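Local coordinates for protein esterase Rv0045c (Mycobacterium tuberculosis, PDB 6WYN) that hydrolyses short, straight-chain carboxylic esters, with highest activity on four-atom chains, and is likely to take part in ester and lipid metabolism, at residues Gly153-Gly158 with Ser308-Gln313; Leu177-Pro182 with Ser281-Asp286; Ile273-Gly278 with Gln287-Leu292. One frame throughout, in Å; residues are numbered along the deposited sequence.

Contact 1. Residues Gly153-Gly158 with Ser308-Gln313; sequences GMSLGG and SGHSVQ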
ATOM      1  N   GLY A 153       3.911  -3.553  -4.149  1.00 11.25           N
ATOM      2  CA  GLY A 153       3.359  -2.215  -3.970  1.00 10.51           C
ATOM      3  C   GLY A 153       1.994  -2.105  -4.575  1.00 10.90           C
ATOM      4  O   GLY A 153       1.835  -2.436  -5.789  1.00 10.29           O
ATOM      5  N   MET A 154       1.059  -1.543  -3.835  1.00 11.84           N
ATOM      6  CA  MET A 154      -0.295  -1.280  -4.382  1.00 13.80           C
ATOM      7  C   MET A 154      -0.449   0.213  -4.742  1.00 15.30           C
ATOM      8  O   MET A 154      -0.112   1.101  -3.918  1.00 11.98           O
ATOM      9  CB  MET A 154      -1.355  -1.692  -3.363  1.00 14.28           C
ATOM     10  CG  MET A 154      -2.745  -1.548  -3.890  1.00 16.08           C
ATOM     11  SD  MET A 154      -3.518  -0.185  -3.019  1.00 18.45           S
ATOM     12  CE  MET A 154      -5.125  -0.100  -3.806  1.00 19.85           C
ATOM     13  N   SER A 155      -1.012   0.507  -5.910  1.00 15.44           N
ATOM     14  CA  SER A 155      -1.313   1.913  -6.350  1.00 17.05           C
ATOM     15  C   SER A 155      -0.108   2.877  -6.096  1.00 15.18           C
ATOM     16  O   SER A 155       0.943   2.665  -6.675  1.00 16.28           O
ATOM     17  CB  SER A 155      -2.612   2.388  -5.772  1.00 17.52           C
ATOM     18  OG  SER A 155      -3.167   3.398  -6.623  1.00 21.63           O
ATOM     19  N   LEU A 156      -0.223   3.941  -5.317  1.00 15.03           N
ATOM     20  CA  LEU A 156       0.933   4.841  -5.031  1.00 15.68           C
ATOM     21  C   LEU A 156       2.172   4.044  -4.592  1.00 13.70           C
ATOM     22  O   LEU A 156       3.281   4.342  -5.031  1.00 13.97           O
ATOM     23  CB  LEU A 156       0.491   5.796  -3.926  1.00 17.38           C
ATOM     24  CG  LEU A 156       1.507   6.847  -3.481  1.00 18.79           C
ATOM     25  CD1 LEU A 156       1.983   7.718  -4.661  1.00 19.57           C
ATOM     26  CD2 LEU A 156       0.865   7.721  -2.409  1.00 18.53           C
ATOM     27  N   GLY A 157       1.974   3.034  -3.748  1.00 11.53           N
ATOM     28  CA  GLY A 157       3.026   2.107  -3.333  1.00 12.18           C
ATOM     29  C   GLY A 157       3.709   1.407  -4.470  1.00 12.34           C
ATOM     30  O   GLY A 157       4.931   1.214  -4.383  1.00 13.03           O
ATOM     31  N   GLY A 158       2.957   0.935  -5.480  1.00 13.58           N
ATOM     32  CA  GLY A 158       3.550   0.266  -6.653  1.00 12.45           C
ATOM     33  C   GLY A 158       4.451   1.197  -7.473  1.00 12.49           C
ATOM     34  O   GLY A 158       5.535   0.742  -7.926  1.00 13.45           O
ATOM     35  N   SER A 308     -12.389  -8.916  -7.190  1.00 18.60           N
ATOM     36  CA  SER A 308     -11.588  -7.904  -6.455  1.00 16.53           C
ATOM     37  C   SER A 308     -11.766  -6.557  -7.131  1.00 15.73           C
ATOM     38  O   SER A 308     -11.665  -6.481  -8.376  1.00 16.09           O
ATOM     39  CB  SER A 308     -10.131  -8.272  -6.387  1.00 16.33           C
ATOM     40  OG  SER A 308      -9.398  -7.254  -5.700  1.00 15.00           O
ATOM     41  N   GLY A 309     -11.970  -5.522  -6.321  1.00 15.37           N
ATOM     42  CA  GLY A 309     -11.713  -4.133  -6.721  1.00 14.50           C
ATOM     43  C   GLY A 309     -10.215  -3.825  -6.693  1.00 14.44           C
ATOM     44  O   GLY A 309      -9.366  -4.756  -6.776  1.00 15.33           O
ATOM     45  N   HIS A 310      -9.915  -2.536  -6.622  1.00 13.74           N
ATOM     46  CA  HIS A 310      -8.576  -1.914  -6.716  1.00 13.41           C
ATOM     47  C   HIS A 310      -7.685  -2.433  -5.582  1.00 12.59           C
ATOM     48  O   HIS A 310      -6.539  -2.757  -5.850  1.00 13.44           O
ATOM     49  CB  HIS A 310      -8.809  -0.390  -6.660  1.00 14.22           C
ATOM     50  CG  HIS A 310      -7.568   0.418  -6.813  1.00 15.08           C
ATOM     51  ND1 HIS A 310      -6.682   0.187  -7.836  1.00 14.61           N
ATOM     52  CD2 HIS A 310      -7.123   1.517  -6.159  1.00 16.06           C
ATOM     53  CE1 HIS A 310      -5.679   1.040  -7.755  1.00 15.97           C
ATOM     54  NE2 HIS A 310      -5.927   1.870  -6.740  1.00 15.22           N
ATOM     55  N   SER A 311      -8.217  -2.507  -4.368  1.00 12.76           N
ATOM     56  CA  SER A 311      -7.465  -2.958  -3.167  1.00 13.52           C
ATOM     57  C   SER A 311      -7.563  -4.475  -3.043  1.00 12.81           C
ATOM     58  O   SER A 311      -8.374  -4.999  -2.233  1.00 13.70           O
ATOM     59  CB  SER A 311      -7.895  -2.227  -1.925  1.00 16.13           C
ATOM     60  OG  SER A 311      -6.945  -2.496  -0.906  1.00 18.71           O
ATOM     61  N   VAL A 312      -6.772  -5.160  -3.873  1.00 11.83           N
ATOM     62  CA  VAL A 312      -6.792  -6.641  -3.995  1.00 10.70           C
ATOM     63  C   VAL A 312      -6.451  -7.235  -2.614  1.00 11.57           C
ATOM     64  O   VAL A 312      -7.106  -8.245  -2.186  1.00 10.74           O
ATOM     65  CB  VAL A 312      -5.811  -7.117  -5.073  1.00 10.79           C
ATOM     66  CG1 VAL A 312      -5.860  -8.630  -5.167  1.00 11.05           C
ATOM     67  CG2 VAL A 312      -6.065  -6.494  -6.437  1.00 10.69           C
ATOM     68  N   GLN A 313      -5.505  -6.620  -1.891  1.00 10.18           N
ATOM     69  CA  GLN A 313      -5.119  -7.111  -0.553  1.00 11.11           C
ATOM     70  C   GLN A 313      -6.279  -7.014   0.431  1.00 10.95           C
ATOM     71  O   GLN A 313      -6.236  -7.766   1.459  1.00 11.22           O
ATOM     72  CB  GLN A 313      -3.876  -6.388  -0.033  1.00 11.57           C
ATOM     73  CG  GLN A 313      -4.127  -4.944   0.377  1.00 12.26           C
ATOM     74  CD  GLN A 313      -3.913  -3.966  -0.754  1.00 13.28           C
ATOM     75  OE1 GLN A 313      -3.899  -4.343  -1.937  1.00 13.31           O
ATOM     76  NE2 GLN A 313      -3.770  -2.680  -0.401  1.00 14.03           N
TER

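Contact 2. Residues Leu177-Pro182 with Ser281-Asp286; sequences LVDVTP and SGFVTD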
ATOM      1  N   LEU A 177       3.334  -5.309  -8.729  1.00 13.07           N
ATOM      2  CA  LEU A 177       2.471  -4.116  -8.779  1.00 13.23           C
ATOM      3  C   LEU A 177       1.044  -4.569  -8.525  1.00 12.29           C
ATOM      4  O   LEU A 177       0.528  -5.445  -9.321  1.00 12.98           O
ATOM      5  CB  LEU A 177       2.578  -3.441 -10.151  1.00 14.50           C
ATOM      6  CG  LEU A 177       3.937  -2.866 -10.528  1.00 17.19           C
ATOM      7  CD1 LEU A 177       3.840  -2.195 -11.880  1.00 19.06           C
ATOM      8  CD2 LEU A 177       4.430  -1.840  -9.511  1.00 18.33           C
ATOM      9  N   VAL A 178       0.364  -3.969  -7.556  1.00 11.44           N
ATOM     10  CA  VAL A 178      -1.068  -4.304  -7.334  1.00 11.98           C
ATOM     11  C   VAL A 178      -1.931  -3.194  -7.910  1.00 12.09           C
ATOM     12  O   VAL A 178      -1.975  -2.087  -7.341  1.00 12.00           O
ATOM     13  CB  VAL A 178      -1.347  -4.635  -5.869  1.00 12.07           C
ATOM     14  CG1 VAL A 178      -2.788  -4.999  -5.608  1.00 12.59           C
ATOM     15  CG2 VAL A 178      -0.441  -5.761  -5.423  1.00 12.52           C
ATOM     16  N   ASP A 179      -2.669  -3.553  -8.984  1.00 11.66           N
ATOM     17  CA  ASP A 179      -3.685  -2.737  -9.673  1.00 11.28           C
ATOM     18  C   ASP A 179      -3.178  -1.326  -9.986  1.00 10.33           C
ATOM     19  O   ASP A 179      -3.940  -0.388  -9.814  1.00 10.94           O
ATOM     20  CB  ASP A 179      -4.985  -2.716  -8.867  1.00 12.44           C
ATOM     21  CG  ASP A 179      -6.235  -2.610  -9.740  1.00 14.35           C
ATOM     22  OD1 ASP A 179      -6.358  -3.423 -10.655  1.00 13.78           O
ATOM     23  OD2 ASP A 179      -7.073  -1.678  -9.518  1.00 15.55           O
ATOM     24  N   VAL A 180      -1.994  -1.189 -10.546  1.00 10.71           N
ATOM     25  CA  VAL A 180      -1.510   0.134 -10.999  1.00 11.61           C
ATOM     26  C   VAL A 180      -0.468   0.002 -12.112  1.00 12.21           C
ATOM     27  O   VAL A 180       0.289  -0.959 -12.137  1.00 11.32           O
ATOM     28  CB  VAL A 180      -0.941   0.910  -9.790  1.00 11.39           C
ATOM     29  CG1 VAL A 180       0.395   0.316  -9.363  1.00 11.05           C
ATOM     30  CG2 VAL A 180      -0.831   2.400 -10.087  1.00 12.13           C
ATOM     31  N   THR A 181      -0.403   1.032 -12.954  1.00 12.29           N
ATOM     32  CA  THR A 181       0.749   1.342 -13.846  1.00 13.90           C
ATOM     33  C   THR A 181       0.966   2.860 -13.762  1.00 12.86           C
ATOM     34  O   THR A 181       0.086   3.581 -13.306  1.00 12.88           O
ATOM     35  CB  THR A 181       0.487   0.904 -15.299  1.00 14.96           C
ATOM     36  OG1 THR A 181      -0.371   1.901 -15.865  1.00 15.02           O
ATOM     37  CG2 THR A 181      -0.170  -0.459 -15.426  1.00 15.30           C
ATOM     38  N   PRO A 182       2.090   3.414 -14.257  1.00 13.50           N
ATOM     39  CA  PRO A 182       2.253   4.871 -14.280  1.00 13.99           C
ATOM     40  C   PRO A 182       1.065   5.568 -14.944  1.00 15.18           C
ATOM     41  O   PRO A 182       0.486   6.483 -14.357  1.00 15.54           O
ATOM     42  CB  PRO A 182       3.530   5.035 -15.070  1.00 13.16           C
ATOM     43  CG  PRO A 182       4.298   3.803 -14.686  1.00 13.73           C
ATOM     44  CD  PRO A 182       3.267   2.695 -14.777  1.00 13.93           C
ATOM     45  N   SER A 281     -12.034  -4.141 -11.077  1.00 16.96           N
ATOM     46  CA  SER A 281     -11.436  -2.796 -11.061  1.00 16.43           C
ATOM     47  C   SER A 281     -11.236  -2.336 -12.505  1.00 14.26           C
ATOM     48  O   SER A 281     -10.550  -3.018 -13.238  1.00 13.30           O
ATOM     49  CB  SER A 281     -10.137  -2.774 -10.294  1.00 15.99           C
ATOM     50  OG  SER A 281      -9.543  -1.496 -10.436  1.00 15.06           O
ATOM     51  N   GLY A 282     -11.755  -1.164 -12.822  1.00 14.96           N
ATOM     52  CA  GLY A 282     -11.495  -0.443 -14.083  1.00 16.47           C
ATOM     53  C   GLY A 282     -10.224   0.383 -14.026  1.00 15.88           C
ATOM     54  O   GLY A 282      -9.857   1.004 -15.040  1.00 15.89           O
ATOM     55  N   PHE A 283      -9.504   0.357 -12.911  1.00 16.05           N
ATOM     56  CA  PHE A 283      -8.382   1.291 -12.697  1.00 14.95           C
ATOM     57  C   PHE A 283      -7.327   1.119 -13.780  1.00 14.91           C
ATOM     58  O   PHE A 283      -6.813   2.114 -14.336  1.00 15.47           O
ATOM     59  CB  PHE A 283      -7.827   1.076 -11.294  1.00 15.24           C
ATOM     60  CG  PHE A 283      -6.990   2.217 -10.799  1.00 16.12           C
ATOM     61  CD1 PHE A 283      -5.632   2.240 -11.035  1.00 16.31           C
ATOM     62  CD2 PHE A 283      -7.568   3.238 -10.062  1.00 18.21           C
ATOM     63  CE1 PHE A 283      -4.846   3.278 -10.556  1.00 16.77           C
ATOM     64  CE2 PHE A 283      -6.786   4.286  -9.584  1.00 20.32           C
ATOM     65  CZ  PHE A 283      -5.423   4.286  -9.822  1.00 18.94           C
ATOM     66  N   VAL A 284      -6.966  -0.127 -14.048  1.00 14.98           N
ATOM     67  CA  VAL A 284      -5.962  -0.501 -15.058  1.00 14.82           C
ATOM     68  C   VAL A 284      -6.708  -1.091 -16.267  1.00 16.78           C
ATOM     69  O   VAL A 284      -7.436  -2.062 -16.075  1.00 14.61           O
ATOM     70  CB  VAL A 284      -4.953  -1.500 -14.486  1.00 15.45           C
ATOM     71  CG1 VAL A 284      -3.920  -1.917 -15.546  1.00 15.27           C
ATOM     72  CG2 VAL A 284      -4.300  -0.921 -13.217  1.00 16.44           C
ATOM     73  N   THR A 285      -6.478  -0.525 -17.456  1.00 15.77           N
ATOM     74  CA  THR A 285      -7.066  -0.989 -18.732  1.00 15.25           C
ATOM     75  C   THR A 285      -6.177  -2.032 -19.393  1.00 14.19           C
ATOM     76  O   THR A 285      -4.956  -2.133 -19.082  1.00 12.66           O
ATOM     77  CB  THR A 285      -7.254   0.180 -19.702  1.00 14.73           C
ATOM     78  OG1 THR A 285      -5.963   0.647 -20.088  1.00 17.41           O
ATOM     79  CG2 THR A 285      -8.086   1.258 -19.076  1.00 17.05           C
ATOM     80  N   ASP A 286      -6.732  -2.743 -20.369  1.00 14.81           N
ATOM     81  CA  ASP A 286      -5.931  -3.678 -21.210  1.00 15.99           C
ATOM     82  C   ASP A 286      -4.807  -2.921 -21.911  1.00 15.50           C
ATOM     83  O   ASP A 286      -3.699  -3.450 -22.002  1.00 14.76           O
ATOM     84  CB  ASP A 286      -6.813  -4.402 -22.240  1.00 17.86           C
ATOM     85  CG  ASP A 286      -7.767  -5.413 -21.596  1.00 20.41           C
ATOM     86  OD1 ASP A 286      -7.545  -5.814 -20.427  1.00 18.34           O
ATOM     87  OD2 ASP A 286      -8.749  -5.764 -22.237  1.00 24.46           O
TER
HETATM   88  O   HOH W   1      -7.783  -2.818 -13.018  1.00 12.16           O

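Contact 3. Residues Ile273-Gly278 with Gln287-Leu292; sequences ITLVRG and QDTAEL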
ATOM      1  N   ILE A 273       8.828  -7.484 -13.488  1.00 15.34           N
ATOM      2  CA  ILE A 273       7.549  -6.908 -13.016  1.00 15.47           C
ATOM      3  C   ILE A 273       6.404  -7.877 -13.236  1.00 14.93           C
ATOM      4  O   ILE A 273       6.214  -8.335 -14.393  1.00 14.59           O
ATOM      5  CB  ILE A 273       7.260  -5.595 -13.744  1.00 15.41           C
ATOM      6  CG1 ILE A 273       8.351  -4.558 -13.470  1.00 17.88           C
ATOM      7  CG2 ILE A 273       5.873  -5.097 -13.340  1.00 16.04           C
ATOM      8  CD1 ILE A 273       8.230  -3.314 -14.318  1.00 16.83           C
ATOM      9  N   THR A 274       5.653  -8.149 -12.166  1.00 15.29           N
ATOM     10  CA  THR A 274       4.375  -8.897 -12.211  1.00 14.71           C
ATOM     11  C   THR A 274       3.284  -7.888 -11.931  1.00 14.86           C
ATOM     12  O   THR A 274       3.439  -7.112 -11.005  1.00 15.50           O
ATOM     13  CB  THR A 274       4.368 -10.061 -11.220  1.00 16.04           C
ATOM     14  OG1 THR A 274       5.439 -10.934 -11.607  1.00 16.17           O
ATOM     15  CG2 THR A 274       3.052 -10.801 -11.212  1.00 18.05           C
ATOM     16  N   LEU A 275       2.181  -7.939 -12.643  1.00 12.94           N
ATOM     17  CA  LEU A 275       1.049  -7.059 -12.331  1.00 13.45           C
ATOM     18  C   LEU A 275      -0.055  -7.939 -11.806  1.00 13.09           C
ATOM     19  O   LEU A 275      -0.240  -9.055 -12.359  1.00 14.10           O
ATOM     20  CB  LEU A 275       0.633  -6.294 -13.596  1.00 14.63           C
ATOM     21  CG  LEU A 275      -0.661  -5.486 -13.552  1.00 13.92           C
ATOM     22  CD1 LEU A 275      -0.515  -4.322 -12.575  1.00 14.49           C
ATOM     23  CD2 LEU A 275      -0.984  -4.951 -14.945  1.00 16.10           C
ATOM     24  N   VAL A 276      -0.798  -7.427 -10.831  1.00 11.57           N
ATOM     25  CA  VAL A 276      -2.003  -8.084 -10.279  1.00 13.15           C
ATOM     26  C   VAL A 276      -3.130  -7.102 -10.487  1.00 15.01           C
ATOM     27  O   VAL A 276      -3.038  -6.004  -9.861  1.00 14.96           O
ATOM     28  CB  VAL A 276      -1.853  -8.502  -8.802  1.00 14.18           C
ATOM     29  CG1 VAL A 276      -3.125  -9.178  -8.287  1.00 15.03           C
ATOM     30  CG2 VAL A 276      -0.662  -9.409  -8.586  1.00 13.66           C
ATOM     31  N   ARG A 277      -4.143  -7.459 -11.283  1.00 11.76           N
ATOM     32  CA  ARG A 277      -5.318  -6.579 -11.397  1.00 14.59           C
ATOM     33  C   ARG A 277      -6.474  -7.147 -10.586  1.00 13.90           C
ATOM     34  O   ARG A 277      -6.602  -8.387 -10.483  1.00 14.09           O
ATOM     35  CB  ARG A 277      -5.788  -6.395 -12.850  1.00 15.22           C
ATOM     36  CG  ARG A 277      -4.916  -5.507 -13.722  1.00 16.26           C
ATOM     37  CD  ARG A 277      -5.539  -5.297 -15.114  1.00 16.57           C
ATOM     38  NE  ARG A 277      -6.934  -4.979 -14.869  1.00 19.34           N
ATOM     39  CZ  ARG A 277      -7.988  -5.690 -15.323  1.00 24.90           C
ATOM     40  NH1 ARG A 277      -7.788  -6.679 -16.176  1.00 26.12           N
ATOM     41  NH2 ARG A 277      -9.232  -5.409 -14.919  1.00 23.38           N
ATOM     42  N   GLY A 278      -7.326  -6.264 -10.134  1.00 13.79           N
ATOM     43  CA  GLY A 278      -8.689  -6.595  -9.690  1.00 15.16           C
ATOM     44  C   GLY A 278      -9.604  -6.726 -10.893  1.00 16.57           C
ATOM     45  O   GLY A 278      -9.676  -5.772 -11.665  1.00 15.43           O
ATOM     46  N   GLN A 287      -5.081  -1.726 -22.424  1.00 15.43           N
ATOM     47  CA  GLN A 287      -4.030  -0.906 -23.059  1.00 17.42           C
ATOM     48  C   GLN A 287      -2.942  -0.534 -22.021  1.00 14.49           C
ATOM     49  O   GLN A 287      -1.728  -0.574 -22.355  1.00 13.24           O
ATOM     50  CB  GLN A 287      -4.698   0.343 -23.666  1.00 21.88           C
ATOM     51  CG  GLN A 287      -4.037   0.787 -24.957  1.00 34.01           C
ATOM     52  CD  GLN A 287      -4.323  -0.086 -26.174  1.00 37.56           C
ATOM     53  OE1 GLN A 287      -5.373   0.034 -26.805  1.00 43.98           O
ATOM     54  NE2 GLN A 287      -3.334  -0.875 -26.587  1.00 30.50           N
ATOM     55  N   ASP A 288      -3.337  -0.180 -20.801  1.00 14.65           N
ATOM     56  CA  ASP A 288      -2.351   0.050 -19.704  1.00 15.37           C
ATOM     57  C   ASP A 288      -1.421  -1.162 -19.574  1.00 14.96           C
ATOM     58  O   ASP A 288      -0.205  -1.000 -19.499  1.00 13.79           O
ATOM     59  CB  ASP A 288      -3.060   0.346 -18.387  1.00 16.25           C
ATOM     60  CG  ASP A 288      -3.750   1.701 -18.312  1.00 18.88           C
ATOM     61  OD1 ASP A 288      -3.404   2.624 -19.147  1.00 20.43           O
ATOM     62  OD2 ASP A 288      -4.671   1.833 -17.458  1.00 20.38           O
ATOM     63  N   THR A 289      -1.981  -2.361 -19.543  1.00 15.44           N
ATOM     64  CA  THR A 289      -1.213  -3.602 -19.325  1.00 15.34           C
ATOM     65  C   THR A 289      -0.288  -3.823 -20.498  1.00 14.62           C
ATOM     66  O   THR A 289       0.888  -4.168 -20.288  1.00 13.64           O
ATOM     67  CB  THR A 289      -2.127  -4.814 -19.116  1.00 15.10           C
ATOM     68  OG1 THR A 289      -3.097  -4.518 -18.120  1.00 14.67           O
ATOM     69  CG2 THR A 289      -1.303  -6.013 -18.739  1.00 15.48           C
ATOM     70  N   ALA A 290      -0.784  -3.630 -21.725  1.00 14.13           N
ATOM     71  CA  ALA A 290       0.079  -3.775 -22.916  1.00 12.91           C
ATOM     72  C   ALA A 290       1.214  -2.748 -22.881  1.00 12.43           C
ATOM     73  O   ALA A 290       2.340  -3.078 -23.303  1.00 12.86           O
ATOM     74  CB  ALA A 290      -0.765  -3.634 -24.177  1.00 12.85           C
ATOM     75  N   GLU A 291       0.934  -1.519 -22.490  1.00 13.24           N
ATOM     76  CA  GLU A 291       1.986  -0.447 -22.423  1.00 14.37           C
ATOM     77  C   GLU A 291       3.066  -0.887 -21.433  1.00 13.87           C
ATOM     78  O   GLU A 291       4.278  -0.823 -21.721  1.00 14.85           O
ATOM     79  CB  GLU A 291       1.321   0.892 -22.065  1.00 16.47           C
ATOM     80  CG  GLU A 291       2.304   2.043 -21.840  1.00 16.74           C
ATOM     81  CD  GLU A 291       1.665   3.335 -21.401  1.00 17.58           C
ATOM     82  OE1 GLU A 291       2.196   4.414 -21.809  1.00 19.47           O
ATOM     83  OE2 GLU A 291       0.594   3.283 -20.727  1.00 16.68           O
ATOM     84  N   LEU A 292       2.650  -1.448 -20.313  1.00 13.69           N
ATOM     85  CA  LEU A 292       3.618  -1.918 -19.298  1.00 14.02           C
ATOM     86  C   LEU A 292       4.452  -3.060 -19.878  1.00 15.00           C
ATOM     87  O   LEU A 292       5.704  -3.062 -19.699  1.00 15.68           O
ATOM     88  CB  LEU A 292       2.860  -2.352 -18.052  1.00 14.67           C
ATOM     89  CG  LEU A 292       3.717  -2.908 -16.928  1.00 15.86           C
ATOM     90  CD1 LEU A 292       4.758  -1.901 -16.496  1.00 18.04           C
ATOM     91  CD2 LEU A 292       2.839  -3.297 -15.765  1.00 16.60           C
TER

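Contact 1. Residues Gly153-Gly158 with Ser308-Gln313
S155 on the nucleophile elbow faces H310 on the loop leading into helix 312-315, the assigned nucleophile and histidine of an alpha/beta hydrolase active site. In the G-M-S-L-G-G run the serine sits in a strained turn (phi 46°) between strand 150-154 and helix 156-167. G153 and G157, two residues before and after the serine, leave room for the tight turn; at G157 the M154 carbonyl lies too close for a side chain.

Among the polar approaches, S155 OG lies at the edge of the imidazole, in its plane, 3.2 Å from H310 NE2. The other ring nitrogen, ND1, is hydrogen-bonded to D179.

The apolar contacts belong to M154. Its CG stands anti to the backbone N (chi1 -176°), and a bend at chi2 carries the methyl over one ring face of H310. This is a CH-pi contact, with CE 3.7 Å from the H310 ring centroid; the same methyl touches S311 CA.

The side chain of Q313 crosses that of M154 at about a right angle; its NE2 bonds T97, and its OE1, buried without a polar partner, lies against M154 CG. NE2 also makes a weak but nearly straight hydrogen bond to M154 SD, 3.6 Å long at 175°.

Contact 2. Residues Leu177-Pro182 with Ser281-Asp286
With chi1 at 174°, S281 turns its OG anti to its own backbone N and toward the carboxylate of D179, whose side chain reaches across with chi1 at -148°. The serine hydroxyl donates to D179 OD2 over 2.6 Å, meeting the syn lone pair of that oxygen. The hydroxyl is itself held in place, because S281 OG accepts from the backbone N of F283 at 3.1 Å, closing an ST turn. Serine suits this position, since one small group can both donate to the acid and accept from the loop that carries it.

D179 is the assigned acid of the active site, on the loop that follows strand 174-178 in the alpha/beta hydrolase fold, and its OD2 also bonds H310 ND1. The other oxygen, OD1, takes the backbone N of G278 and lies 2.8 Å from a water; that water also accepts from V284 N, 3.0 Å away, and lies close to S281 O. With bonds at both of its oxygens, the carboxylate would be expected to keep a fixed rotation.

Apolar groups close around the acid's backbone. The CG2 methyl of V284 rests 3.4 Å from D179 C, while its CG1 meets T181 CG2 at 4.0 Å, the two side chains crossing at a slant. The two branches of the valine thus reach residues two apart, D179 and T181. F283 points the same way as V180 beside it, F283 CE1 lying 4.1 Å from V180 CG2, and its CD1 comes 3.4 Å from D179 O. The phenyl also stacks on H310 and meets H188, a residue involved in substrate selectivity.

Contact 3. Residues Ile273-Gly278 with Gln287-Leu292
L275 and T289 meet at a slant, the leucine reaching out from strand 273-278 and the threonine from the face of helix 286-295 that looks back at the sheet. The touching branch of the leucine is CD2: CG stands anti to the backbone N (chi1 171°), and CD2 in turn lies anti to CA, so it is the branch that reaches out to the helix, 3.8 Å from T289 OG1 and 4.0 Å from T289 CG2. Both arms of the threonine thus take part, and the oxygen is not left without a polar partner, since OG1 bonds back to the carbonyl of T285 one turn earlier in the chain. Threonine suits this place because that bond occupies its hydroxyl while the methyl adds to the apolar surface.

One helical turn further on, L292 points at the strand between two aliphatic side chains. Its CD2 methyl approaches I273 CG2 at 4.3 Å and L275 CD2 at 4.2 Å, so a single branch serves both. The beta-branched isoleucine presents CG2 here, and I273 and L275 also pack against L177 of the neighbouring strand.

R277 comes at T289 obliquely as well, but through its aliphatic part: R277 CD stands 4.0 Å from T289 OG1. The chain then bends at chi3 (46°), and NH2 bonds the carbonyl of S281. A long arginine can therefore give methylenes to the packing and still bring its charged end to the loop between strand and helix.

The short segments run almost antiparallel, at 173°, with axes 10.7 Å apart. Such a helix laid along the sheet is typical of the beta-alpha-beta crossover, here strand 273-278, helix 286-295 and strand 299-305 of the alpha/beta hydrolase fold.

In the fold
Contacts 1 and 2, with centres about 8 Å apart, bring together the three residues assigned as the catalytic triad. S155 and H310 come from contact 1 and D179 from contact 2, and the joint between them is H310 ND1 to D179 OD2 at 2.5 Å, a probable hydrogen bond. Contact 3 adjoins the acid through its strand, its centre about 6 Å from that of contact 2: strands 174-178 and 273-278 are sheet neighbours, and D179 N lies 2.6 Å from V276 O. Contacts 1 and 3 meet more loosely, through V312 packing against V276 and G278. All three reach the same central sheet.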